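Local atomic coordinates of methyl transferase from Methanosarcina acetivorans (Methanosarcina acetivorans, PDB entry 6MRO), a protein that probably transfers methyl groups from S-adenosylmethionine to an acceptor, and is seen here with the product S-adenosyl-L-homocysteine and calcium ions bound. Residues Leu37-Gly42 and Ser106-Val111; Glu157-Phe162 and Phe166-Ile171. The protein carries 1 engineered substitution. All blocks are in the same frame, centred on the assembly; numbering follows the deposited sequence.

Contact 1. Residues Leu37-Gly42 and Ser106-Val111. With SAH (S-adenosyl-L-homocysteine), chain B.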
ATOM      1  N   LEU A  37      -8.061  -0.564   4.514  1.00 16.90           N
ATOM      2  CA  LEU A  37      -6.801  -0.840   5.200  1.00 16.71           C
ATOM      3  C   LEU A  37      -5.622  -0.396   4.337  1.00 16.01           C
ATOM      4  O   LEU A  37      -5.509  -0.801   3.179  1.00 16.16           O
ATOM      5  CB  LEU A  37      -6.687  -2.334   5.507  1.00 20.59           C
ATOM      6  CG  LEU A  37      -5.363  -2.818   6.103  1.00 17.37           C
ATOM      7  CD1 LEU A  37      -5.245  -2.383   7.558  1.00 17.76           C
ATOM      8  CD2 LEU A  37      -5.331  -4.334   6.043  1.00 20.47           C
ATOM      9  N   ASP A  38      -4.736   0.407   4.902  1.00 17.78           N
ATOM     10  CA  ASP A  38      -3.502   0.797   4.224  1.00 17.12           C
ATOM     11  C   ASP A  38      -2.392  -0.043   4.846  1.00 15.98           C
ATOM     12  O   ASP A  38      -2.027   0.177   6.001  1.00 15.98           O
ATOM     13  CB  ASP A  38      -3.240   2.301   4.383  1.00 17.95           C
ATOM     14  CG  ASP A  38      -1.977   2.769   3.647  1.00 19.10           C
ATOM     15  OD1 ASP A  38      -1.137   1.927   3.295  1.00 20.23           O
ATOM     16  OD2 ASP A  38      -1.815   3.994   3.429  1.00 20.21           O
ATOM     17  N   ILE A  39      -1.888  -1.042   4.100  1.00 16.94           N
ATOM     18  CA  ILE A  39      -0.876  -1.954   4.632  1.00 15.93           C
ATOM     19  C   ILE A  39       0.504  -1.346   4.399  1.00 16.71           C
ATOM     20  O   ILE A  39       0.823  -0.900   3.289  1.00 16.12           O
ATOM     21  CB  ILE A  39      -1.008  -3.363   4.009  1.00 17.24           C
ATOM     22  CG1 ILE A  39      -1.026  -3.327   2.487  1.00 17.18           C
ATOM     23  CG2 ILE A  39      -2.281  -4.057   4.495  1.00 21.63           C
ATOM     24  CD1 ILE A  39      -1.025  -4.757   1.851  1.00 16.76           C
ATOM     25  N   GLY A  40       1.313  -1.291   5.456  1.00 16.39           N
ATOM     26  CA  GLY A  40       2.584  -0.589   5.378  1.00 15.94           C
ATOM     27  C   GLY A  40       2.363   0.895   5.165  1.00 15.46           C
ATOM     28  O   GLY A  40       2.940   1.488   4.253  1.00 16.88           O
ATOM     29  N   CYS A  41       1.534   1.501   6.015  1.00 15.57           N
ATOM     30  CA  CYS A  41       1.017   2.836   5.760  1.00 15.31           C
ATOM     31  C   CYS A  41       2.038   3.949   5.991  1.00 16.42           C
ATOM     32  O   CYS A  41       1.755   5.095   5.625  1.00 17.29           O
ATOM     33  CB  CYS A  41      -0.210   3.093   6.626  1.00 15.60           C
ATOM     34  SG  CYS A  41       0.174   3.067   8.413  1.00 18.40           S
ATOM     35  N   GLY A  42       3.178   3.660   6.604  1.00 16.14           N
ATOM     36  CA  GLY A  42       4.148   4.727   6.814  1.00 19.67           C
ATOM     37  C   GLY A  42       3.568   5.862   7.636  1.00 16.73           C
ATOM     38  O   GLY A  42       2.793   5.648   8.575  1.00 18.46           O
ATOM     39  N   SER A 106       0.982   0.990  -0.907  1.00 15.06           N
ATOM     40  CA  SER A 106       1.775   2.040  -1.551  1.00 16.84           C
ATOM     41  C   SER A 106       3.229   1.739  -1.203  1.00 20.59           C
ATOM     42  O   SER A 106       3.763   2.256  -0.222  1.00 17.97           O
ATOM     43  CB  SER A 106       1.336   3.453  -1.064  1.00 17.75           C
ATOM     44  OG  SER A 106       2.148   4.504  -1.599  1.00 17.44           O
ATOM     45  N   GLY A 107       3.862   0.874  -1.998  1.00 16.67           N
ATOM     46  CA  GLY A 107       5.248   0.516  -1.763  1.00 18.65           C
ATOM     47  C   GLY A 107       5.529  -0.615  -0.786  1.00 19.69           C
ATOM     48  O   GLY A 107       6.716  -0.884  -0.511  1.00 21.17           O
ATOM     49  N   LEU A 108       4.509  -1.292  -0.246  1.00 17.27           N
ATOM     50  CA  LEU A 108       4.803  -2.418   0.647  1.00 16.37           C
ATOM     51  C   LEU A 108       5.155  -3.676  -0.144  1.00 19.58           C
ATOM     52  O   LEU A 108       6.186  -4.312   0.110  1.00 17.35           O
ATOM     53  CB  LEU A 108       3.626  -2.690   1.588  1.00 15.97           C
ATOM     54  CG  LEU A 108       3.792  -3.937   2.483  1.00 19.81           C
ATOM     55  CD1 LEU A 108       5.091  -3.858   3.339  1.00 17.31           C
ATOM     56  CD2 LEU A 108       2.563  -4.189   3.394  1.00 17.06           C
ATOM     57  N   PHE A 109       4.304  -4.055  -1.101  1.00 19.62           N
ATOM     58  CA  PHE A 109       4.609  -5.208  -1.943  1.00 18.93           C
ATOM     59  C   PHE A 109       6.035  -5.125  -2.453  1.00 20.80           C
ATOM     60  O   PHE A 109       6.756  -6.129  -2.468  1.00 22.19           O
ATOM     61  CB  PHE A 109       3.638  -5.295  -3.118  1.00 20.00           C
ATOM     62  CG  PHE A 109       4.013  -6.351  -4.124  1.00 21.12           C
ATOM     63  CD1 PHE A 109       3.884  -7.695  -3.815  1.00 27.15           C
ATOM     64  CD2 PHE A 109       4.523  -5.994  -5.361  1.00 24.45           C
ATOM     65  CE1 PHE A 109       4.239  -8.682  -4.738  1.00 26.97           C
ATOM     66  CE2 PHE A 109       4.882  -6.967  -6.293  1.00 27.38           C
ATOM     67  CZ  PHE A 109       4.742  -8.307  -5.983  1.00 28.17           C
ATOM     68  N   HIS A 110       6.471  -3.906  -2.799  1.00 22.46           N
ATOM     69  CA  HIS A 110       7.816  -3.652  -3.304  1.00 27.96           C
ATOM     70  C   HIS A 110       8.895  -4.179  -2.366  1.00 29.16           C
ATOM     71  O   HIS A 110       9.947  -4.627  -2.824  1.00 29.36           O
ATOM     72  CB  HIS A 110       7.974  -2.139  -3.535  1.00 32.19           C
ATOM     73  CG  HIS A 110       9.363  -1.704  -3.892  1.00 38.93           C
ATOM     74  ND1 HIS A 110       9.933  -1.962  -5.122  1.00 39.56           N
ATOM     75  CD2 HIS A 110      10.283  -0.998  -3.192  1.00 39.09           C
ATOM     76  CE1 HIS A 110      11.152  -1.451  -5.157  1.00 39.81           C
ATOM     77  NE2 HIS A 110      11.389  -0.857  -3.999  1.00 39.55           N
ATOM     78  N   VAL A 111       8.660  -4.144  -1.049  1.00 25.51           N
ATOM     79  CA  VAL A 111       9.703  -4.540  -0.107  1.00 25.54           C
ATOM     80  C   VAL A 111       9.510  -5.940   0.447  1.00 27.80           C
ATOM     81  O   VAL A 111      10.443  -6.474   1.064  1.00 33.91           O
ATOM     82  CB  VAL A 111       9.837  -3.532   1.057  1.00 27.64           C
ATOM     83  CG1 VAL A 111      10.138  -2.150   0.523  1.00 26.78           C
ATOM     84  CG2 VAL A 111       8.592  -3.522   1.926  1.00 25.51           C
TER
HETATM   85  N   SAH B 201       2.938   3.407   2.320  1.00 14.59           N
HETATM   86  CA  SAH B 201       3.878   4.406   2.861  1.00 14.90           C
HETATM   87  CB  SAH B 201       5.197   3.746   3.244  1.00 15.24           C
HETATM   88  CG  SAH B 201       5.809   2.902   2.125  1.00 17.86           C
HETATM   89  SD  SAH B 201       7.461   2.277   2.509  1.00 18.28           S
HETATM   90  C   SAH B 201       4.139   5.533   1.875  1.00 19.19           C
HETATM   91  O   SAH B 201       3.703   5.474   0.715  1.00 17.37           O
HETATM   92  OXT SAH B 201       4.807   6.517   2.231  1.00 20.22           O
HETATM   93  C5' SAH B 201       6.959   0.606   3.024  1.00 18.96           C
HETATM   94  C4' SAH B 201       6.403   0.561   4.449  1.00 19.05           C
HETATM   95  O4' SAH B 201       6.052  -0.781   4.764  1.00 22.38           O
HETATM   96  C3' SAH B 201       7.361   1.043   5.538  1.00 16.93           C
HETATM   97  O3' SAH B 201       6.696   2.057   6.277  1.00 16.83           O
HETATM   98  C2' SAH B 201       7.643  -0.211   6.354  1.00 19.04           C
HETATM   99  O2' SAH B 201       7.859   0.015   7.740  1.00 20.99           O
HETATM  100  C1' SAH B 201       6.394  -1.041   6.109  1.00 17.40           C
HETATM  101  N9  SAH B 201       6.554  -2.492   6.253  1.00 22.07           N
HETATM  102  C8  SAH B 201       7.544  -3.298   5.736  1.00 23.00           C
HETATM  103  N7  SAH B 201       7.269  -4.571   6.069  1.00 22.27           N
HETATM  104  C5  SAH B 201       6.110  -4.589   6.770  1.00 22.76           C
HETATM  105  C6  SAH B 201       5.371  -5.612   7.359  1.00 24.55           C
HETATM  106  N6  SAH B 201       5.780  -6.872   7.284  1.00 26.03           N
HETATM  107  N1  SAH B 201       4.213  -5.304   8.022  1.00 19.99           N
HETATM  108  C2  SAH B 201       3.775  -3.995   8.104  1.00 19.05           C
HETATM  109  N3  SAH B 201       4.509  -2.977   7.537  1.00 19.09           N
HETATM  110  C4  SAH B 201       5.649  -3.286   6.872  1.00 19.76           C
HETATM  111  O   HOH W   1       0.965   1.354   1.766  1.00 18.69           O

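Contact 2. Residues Glu157-Phe162 and Phe166-Ile171. With CA (calcium ion), chain D.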
ATOM      1  N   GLU A 157       5.437 -10.585 -13.319  1.00 26.94           N
ATOM      2  CA  GLU A 157       5.629 -10.864 -11.901  1.00 26.28           C
ATOM      3  C   GLU A 157       4.380 -10.521 -11.098  1.00 25.13           C
ATOM      4  O   GLU A 157       3.977 -11.288 -10.215  1.00 25.55           O
ATOM      5  CB  GLU A 157       6.850 -10.092 -11.377  1.00 25.45           C
ATOM      6  CG  GLU A 157       8.154 -10.541 -12.041  1.00 29.96           C
ATOM      7  CD  GLU A 157       9.289  -9.514 -11.946  1.00 32.73           C
ATOM      8  OE1 GLU A 157      10.454  -9.888 -12.212  1.00 34.80           O
ATOM      9  OE2 GLU A 157       9.016  -8.349 -11.617  1.00 31.66           O
ATOM     10  N   ILE A 158       3.727  -9.405 -11.425  1.00 24.11           N
ATOM     11  CA  ILE A 158       2.501  -9.020 -10.730  1.00 23.17           C
ATOM     12  C   ILE A 158       1.398 -10.034 -11.001  1.00 27.27           C
ATOM     13  O   ILE A 158       0.724 -10.516 -10.077  1.00 25.26           O
ATOM     14  CB  ILE A 158       2.084  -7.595 -11.142  1.00 23.13           C
ATOM     15  CG1 ILE A 158       3.096  -6.583 -10.590  1.00 21.10           C
ATOM     16  CG2 ILE A 158       0.678  -7.248 -10.625  1.00 25.84           C
ATOM     17  CD1 ILE A 158       2.895  -5.173 -11.101  1.00 20.90           C
ATOM     18  N   GLU A 159       1.264 -10.412 -12.268  1.00 25.47           N
ATOM     19  CA  GLU A 159       0.254 -11.376 -12.682  1.00 26.81           C
ATOM     20  C   GLU A 159       0.486 -12.729 -12.021  1.00 31.07           C
ATOM     21  O   GLU A 159      -0.450 -13.357 -11.528  1.00 28.17           O
ATOM     22  CB  GLU A 159       0.251 -11.530 -14.204  1.00 32.84           C
ATOM     23  CG  GLU A 159      -0.412 -10.379 -14.943  1.00 32.36           C
ATOM     24  CD  GLU A 159      -0.466 -10.604 -16.443  1.00 36.95           C
ATOM     25  OE1 GLU A 159      -1.363 -11.344 -16.901  1.00 38.41           O
ATOM     26  OE2 GLU A 159       0.387 -10.042 -17.161  1.00 39.63           O
ATOM     27  N   SER A 160       1.741 -13.169 -12.002  1.00 28.50           N
ATOM     28  CA  SER A 160       2.082 -14.453 -11.395  1.00 35.00           C
ATOM     29  C   SER A 160       1.806 -14.455  -9.894  1.00 32.59           C
ATOM     30  O   SER A 160       1.364 -15.469  -9.338  1.00 30.01           O
ATOM     31  CB  SER A 160       3.546 -14.780 -11.656  1.00 40.15           C
ATOM     32  OG  SER A 160       3.862 -16.032 -11.083  1.00 43.89           O
ATOM     33  N   THR A 161       2.045 -13.321  -9.234  1.00 30.86           N
ATOM     34  CA  THR A 161       1.886 -13.226  -7.784  1.00 29.59           C
ATOM     35  C   THR A 161       0.423 -13.147  -7.369  1.00 25.91           C
ATOM     36  O   THR A 161       0.008 -13.817  -6.415  1.00 29.79           O
ATOM     37  CB  THR A 161       2.637 -12.000  -7.264  1.00 29.62           C
ATOM     38  OG1 THR A 161       4.035 -12.136  -7.551  1.00 30.15           O
ATOM     39  CG2 THR A 161       2.432 -11.840  -5.773  1.00 27.66           C
ATOM     40  N   PHE A 162      -0.379 -12.330  -8.051  1.00 27.26           N
ATOM     41  CA  PHE A 162      -1.717 -12.030  -7.544  1.00 28.74           C
ATOM     42  C   PHE A 162      -2.851 -12.755  -8.269  1.00 30.48           C
ATOM     43  O   PHE A 162      -3.965 -12.801  -7.734  1.00 34.31           O
ATOM     44  CB  PHE A 162      -1.952 -10.514  -7.574  1.00 25.45           C
ATOM     45  CG  PHE A 162      -1.094  -9.772  -6.585  1.00 24.54           C
ATOM     46  CD1 PHE A 162       0.035  -9.076  -6.999  1.00 23.44           C
ATOM     47  CD2 PHE A 162      -1.398  -9.806  -5.239  1.00 21.43           C
ATOM     48  CE1 PHE A 162       0.836  -8.420  -6.075  1.00 23.16           C
ATOM     49  CE2 PHE A 162      -0.597  -9.148  -4.311  1.00 20.49           C
ATOM     50  CZ  PHE A 162       0.511  -8.454  -4.732  1.00 21.36           C
ATOM     51  N   PHE A 166      -6.521 -13.564  -6.736  1.00 31.04           N
ATOM     52  CA  PHE A 166      -7.238 -12.345  -7.092  1.00 28.51           C
ATOM     53  C   PHE A 166      -7.606 -12.339  -8.564  1.00 32.66           C
ATOM     54  O   PHE A 166      -6.946 -12.973  -9.398  1.00 33.64           O
ATOM     55  CB  PHE A 166      -6.410 -11.088  -6.803  1.00 24.39           C
ATOM     56  CG  PHE A 166      -6.076 -10.903  -5.351  1.00 24.54           C
ATOM     57  CD1 PHE A 166      -4.973 -11.529  -4.799  1.00 23.74           C
ATOM     58  CD2 PHE A 166      -6.876 -10.115  -4.535  1.00 23.43           C
ATOM     59  CE1 PHE A 166      -4.672 -11.373  -3.458  1.00 23.17           C
ATOM     60  CE2 PHE A 166      -6.574  -9.958  -3.200  1.00 23.80           C
ATOM     61  CZ  PHE A 166      -5.468 -10.573  -2.665  1.00 25.01           C
ATOM     62  N   ASN A 167      -8.659 -11.595  -8.879  1.00 29.54           N
ATOM     63  CA  ASN A 167      -8.985 -11.291 -10.261  1.00 33.37           C
ATOM     64  C   ASN A 167      -8.348  -9.951 -10.600  1.00 33.42           C
ATOM     65  O   ASN A 167      -8.605  -8.940  -9.934  1.00 31.78           O
ATOM     66  CB  ASN A 167     -10.495 -11.268 -10.483  1.00 39.56           C
ATOM     67  CG  ASN A 167     -11.124 -12.627 -10.281  1.00 43.51           C
ATOM     68  OD1 ASN A 167     -10.598 -13.646 -10.739  1.00 46.09           O
ATOM     69  ND2 ASN A 167     -12.242 -12.655  -9.578  1.00 43.42           N
ATOM     70  N   ILE A 168      -7.486  -9.954 -11.599  1.00 32.59           N
ATOM     71  CA  ILE A 168      -6.744  -8.756 -11.957  1.00 27.60           C
ATOM     72  C   ILE A 168      -7.619  -7.945 -12.900  1.00 26.42           C
ATOM     73  O   ILE A 168      -8.093  -8.465 -13.921  1.00 27.29           O
ATOM     74  CB  ILE A 168      -5.396  -9.118 -12.588  1.00 31.81           C
ATOM     75  CG1 ILE A 168      -4.546  -9.846 -11.543  1.00 34.91           C
ATOM     76  CG2 ILE A 168      -4.684  -7.864 -13.079  1.00 33.27           C
ATOM     77  CD1 ILE A 168      -3.234 -10.353 -12.057  1.00 39.03           C
ATOM     78  N   ILE A 169      -7.880  -6.694 -12.537  1.00 24.65           N
ATOM     79  CA  ILE A 169      -8.685  -5.824 -13.385  1.00 25.21           C
ATOM     80  C   ILE A 169      -7.810  -5.101 -14.397  1.00 27.77           C
ATOM     81  O   ILE A 169      -8.071  -5.143 -15.605  1.00 28.30           O
ATOM     82  CB  ILE A 169      -9.500  -4.836 -12.522  1.00 30.12           C
ATOM     83  CG1 ILE A 169     -10.293  -5.588 -11.441  1.00 30.71           C
ATOM     84  CG2 ILE A 169     -10.428  -4.003 -13.399  1.00 33.03           C
ATOM     85  CD1 ILE A 169     -11.312  -6.564 -11.968  1.00 31.94           C
ATOM     86  N   TYR A 170      -6.733  -4.485 -13.917  1.00 24.46           N
ATOM     87  CA  TYR A 170      -5.750  -3.869 -14.789  1.00 24.60           C
ATOM     88  C   TYR A 170      -4.420  -3.757 -14.060  1.00 22.88           C
ATOM     89  O   TYR A 170      -4.356  -3.811 -12.827  1.00 21.82           O
ATOM     90  CB  TYR A 170      -6.208  -2.492 -15.281  1.00 26.62           C
ATOM     91  CG  TYR A 170      -6.465  -1.428 -14.218  1.00 26.21           C
ATOM     92  CD1 TYR A 170      -5.413  -0.831 -13.505  1.00 25.77           C
ATOM     93  CD2 TYR A 170      -7.755  -0.973 -13.984  1.00 24.20           C
ATOM     94  CE1 TYR A 170      -5.657   0.155 -12.569  1.00 25.36           C
ATOM     95  CE2 TYR A 170      -8.011   0.011 -13.041  1.00 28.89           C
ATOM     96  CZ  TYR A 170      -6.963   0.567 -12.336  1.00 27.36           C
ATOM     97  OH  TYR A 170      -7.218   1.549 -11.411  1.00 24.46           O
ATOM     98  N   ILE A 171      -3.357  -3.622 -14.847  1.00 25.68           N
ATOM     99  CA  ILE A 171      -2.063  -3.124 -14.384  1.00 24.91           C
ATOM    100  C   ILE A 171      -1.725  -1.940 -15.284  1.00 29.00           C
ATOM    101  O   ILE A 171      -1.454  -2.122 -16.481  1.00 29.90           O
ATOM    102  CB  ILE A 171      -0.970  -4.201 -14.445  1.00 27.16           C
ATOM    103  CG1 ILE A 171      -1.411  -5.465 -13.694  1.00 27.26           C
ATOM    104  CG2 ILE A 171       0.339  -3.659 -13.882  1.00 25.81           C
ATOM    105  CD1 ILE A 171      -0.537  -6.680 -13.951  1.00 25.09           C
TER
HETATM  106 CA    CA D 203      11.725  -7.690 -11.483  1.00 28.83          CA
HETATM  107  O   HOH W   2      13.667  -6.452 -10.906  1.00 28.13           O
HETATM  108  O   HOH W   3      11.413  -8.263  -9.107  1.00 33.85           O

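Contact 1. Residues Leu37-Gly42 and Ser106-Val111
Strand 35-39 gives way at G40 to a turn that faces the loop after strand 100-106, and the two backbones come nearest at G40 and L108, whose CA atoms lie 5.5 Å apart. L108 carries the direct packing. Its CD2 methyl rests on I39, 3.7 Å from I39 CB and as near to the I39 carbonyl carbon, the two side chains crossing at about a right angle. With CG anti to the backbone N (chi1 175°), the branch reaches the ligand as well: CD1 lies 3.5 Å from C8 of the SAH adenine. Shortening L108 to an alanine would probably open a gap between I39 and the adenine and leave that edge of the base free to shift. The amino group of SAH joins the segments, donating to G40 O (2.7 Å) and to S106 O (2.9 Å), while S106 OG donates to SAH O (3.0 Å). A water adds a second bridge: it takes the S106 N-H and lies within donating distance of D38 OD1 and I39 O. At G40 phi is positive, and a CB would clash with the ribose O4'; at G42 it would run into the homocysteine part of SAH, at its CB. This is the glycine-rich turn after the first strand of a Rossmann-like methyltransferase, and G42 N is hydrogen-bonded to D61, which also binds SAH. Behind the turn, I39 and L108 both pack on V88 and on F120 of helix 114-127, and strand 35-39 is hydrogen-bonded between strands 56-61 and 100-106 in the middle of the sheet.

Contact 2. Residues Glu157-Phe162 and Phe166-Ile171
F166 N donates to F162 O (2.8 Å) and so ties the C-terminal end of helix 155-162 to the residue just before strand 167-177; the donor nitrogen sits almost in line with the carbonyl, but the hydrogen bond is far from straight. The same carbonyl lies at the edge of the F166 ring, near its plane. The two phenyl groups run side by side in an offset edge-to-face pair, the edge of F162 toward the face of F166, with centroids 6.0 Å apart and planes at 68°. Further along, I171 CD1 packs against I158 CG2 at 3.6 Å and against E159 CG at 3.8 Å, the I158 and I171 chains overlapping head to tail. I168 CD1 meets the helix backbone at E159 CA, 3.7 Å away. On the strand, the CG1 branches of I168 and I171 both stand anti to the carbonyl carbon (chi1 -54° at I171) and carry their CD1 methyls to the helix. The axes of 157-162 and 167-171 approach to 9.3 Å and run roughly antiparallel (149°). I169 and Y170 pair with S191 of strand 184-193 in a classic beta bulge. F162 is packed further by Y134, M136 and L190. One turn before T161, whose OG1 and N both donate to E157 O from opposite faces of its plane, the E157 carboxylate grips a calcium ion through both oxygens; D141, E146 and R152 O complete its protein ligands. Packing across the contact is thus apolar and aromatic and seats the helix against the sheet face, beside edge strand 167-177, while near the helix N terminus E157 binds calcium.

From the N terminus the chain forms strand 35-39 and the turn of contact 1, then passes through two helix-strand pairs, 45-51 with 56-61 and 64-76 with 82-85, and into strand 100-106 before residues 106-111 close that long loop over the ligand. Contact 2 opens only later, after helix 114-127 and strand 132-139, and closes a short connection between helix 155-162 and edge strand 167-177. The two therefore stand in series, neither nested nor crossed, with centres about 17 Å apart. They still touch: F109 CD1 lies 3.6 Å from F162 CZ. Contact 1 ties the middle of the sheet to the SAH pocket, and contact 2 joins helix 155-162 to the outermost strand.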